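Local coordinates for protein restriction endonuclease PacI (Pseudomonas alcaligenes, PDB 3M7K) that cuts DNA at a rare eight-base-pair site as a homodimeric restriction endonuclease with an HNH, beta-beta-alpha-metal active site, at residues A71-T74 with S75-R78. Residues are numbered along the deposited sequence; the frame is centred on the assembly and turned at random.
Sequences AGFT and SLHR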
loop_
_atom_site.group_PDB
_atom_site.type_symbol
_atom_site.label_atom_id
_atom_site.label_comp_id
_atom_site.label_asym_id
_atom_site.label_seq_id
_atom_site.Cartn_x
_atom_site.Cartn_y
_atom_site.Cartn_z
ATOM N N ALA A 71 11.647 -17.118 -2.408
ATOM C CA ALA A 71 12.403 -17.006 -3.673
ATOM C C ALA A 71 11.641 -16.199 -4.722
ATOM O O ALA A 71 12.234 -15.393 -5.443
ATOM C CB ALA A 71 12.793 -18.397 -4.226
ATOM N N GLY A 72 10.325 -16.411 -4.788
ATOM C CA GLY A 72 9.452 -15.641 -5.687
ATOM C C GLY A 72 9.508 -14.158 -5.358
ATOM O O GLY A 72 9.714 -13.314 -6.240
ATOM N N PHE A 73 9.364 -13.829 -4.083
ATOM C CA PHE A 73 9.460 -12.437 -3.677
ATOM C C PHE A 73 10.824 -11.821 -3.953
ATOM O O PHE A 73 10.911 -10.682 -4.385
ATOM C CB PHE A 73 9.095 -12.260 -2.208
ATOM C CG PHE A 73 8.892 -10.834 -1.819
ATOM C CD1 PHE A 73 7.735 -10.158 -2.216
ATOM C CD2 PHE A 73 9.851 -10.150 -1.075
ATOM C CE1 PHE A 73 7.524 -8.819 -1.875
ATOM C CE2 PHE A 73 9.628 -8.782 -0.702
ATOM C CZ PHE A 73 8.469 -8.136 -1.125
ATOM N N THR A 74 11.887 -12.569 -3.689
ATOM C CA THR A 74 13.242 -12.131 -3.998
ATOM C C THR A 74 13.374 -11.748 -5.473
ATOM O O THR A 74 14.031 -10.764 -5.790
ATOM C CB THR A 74 14.278 -13.223 -3.598
ATOM O OG1 THR A 74 14.119 -13.518 -2.211
ATOM C CG2 THR A 74 15.735 -12.778 -3.861
ATOM N N SER A 75 12.710 -12.505 -6.347
ATOM C CA SER A 75 12.777 -12.303 -7.807
ATOM C C SER A 75 12.033 -11.049 -8.246
ATOM O O SER A 75 12.178 -10.629 -9.393
ATOM C CB SER A 75 12.202 -13.512 -8.569
ATOM O OG SER A 75 10.772 -13.457 -8.586
ATOM N N LEU A 76 11.223 -10.465 -7.350
ATOM C CA LEU A 76 10.588 -9.195 -7.652
ATOM C C LEU A 76 11.562 -8.022 -7.554
ATOM O O LEU A 76 11.268 -6.936 -8.039
ATOM C CB LEU A 76 9.372 -8.953 -6.720
ATOM C CG LEU A 76 8.157 -9.844 -6.991
ATOM C CD1 LEU A 76 7.090 -9.621 -5.946
ATOM C CD2 LEU A 76 7.614 -9.552 -8.380
ATOM N N HIS A 77 12.691 -8.229 -6.879
ATOM C CA HIS A 77 13.692 -7.171 -6.669
ATOM C C HIS A 77 13.127 -5.904 -6.061
ATOM O O HIS A 77 13.387 -4.811 -6.532
ATOM C CB HIS A 77 14.434 -6.892 -7.970
ATOM C CG HIS A 77 15.138 -8.099 -8.463
ATOM N ND1 HIS A 77 16.303 -8.549 -7.886
ATOM C CD2 HIS A 77 14.787 -9.020 -9.390
ATOM C CE1 HIS A 77 16.669 -9.672 -8.473
ATOM N NE2 HIS A 77 15.768 -9.978 -9.392
ATOM N N ARG A 78 12.364 -6.077 -4.990
ATOM C CA ARG A 78 11.843 -4.965 -4.221
ATOM C C ARG A 78 12.972 -4.417 -3.361
ATOM O O ARG A 78 13.864 -5.170 -2.984
ATOM C CB ARG A 78 10.729 -5.474 -3.306
ATOM C CG ARG A 78 9.580 -6.159 -4.046
ATOM C CD ARG A 78 9.018 -5.237 -5.127
ATOM N NE ARG A 78 8.524 -4.011 -4.519
ATOM C CZ ARG A 78 8.176 -2.911 -5.178
ATOM N NH1 ARG A 78 7.746 -1.849 -4.500
ATOM N NH2 ARG A 78 8.258 -2.864 -6.499
HETATM O O HOH W 1 12.568 -8.554 -3.569
#
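A chi1 of -168° sets the Phe-73 ring beside its own carbonyl carbon, where its outer atoms reach Leu-76 and Arg-78, while Leu-76 turns CG away from its own carbonyl carbon (chi1 -71°) and lifts CD1 to the ring. This is the C-terminal end of helix 70-74, unwinding through a type I beta turn from Thr-74 to His-77 in an HNH endonuclease. Leu-76 CD1 sits 3.8 Å from Phe-73 CD1, the two side chains crossing at about a right angle. Farther round the ring, Phe-73 CZ meets the aliphatic part of Arg-78, 3.7 Å from its CG. The ring also packs on Ile-111 and on Cys-109, a ligand of the nearby zinc ion; Arg-78 carries on to an adenine base of the bound DNA and to Ile-119 of the second subunit. Were Phe-73 an alanine, the Leu-76 methyl and the Arg-78 methylenes would probably lose the ring they rest on, leaving a gap between the zinc site and this turn.

The backbone bonds change from four-residue to three-residue spacing as the helix ends. Ser-75 N still reaches back four residues to Ala-71 O, but Leu-76 N closes on Phe-73 O at 3.0 Å and His-77 N on Thr-74 O at 3.1 Å. Ser-75 OG adds a short bond of 2.6 Å to Gly-72 O, tilted only 15° from that carbonyl's plane. His-77, with positive phi, then breaks the helical path; its imidazole lays one face over Thr-74 O, which also accepts from His-85 NE2. At the exit, one water lies within hydrogen-bonding distance of Phe-73 O and accepts from Arg-78 N at 2.9 Å.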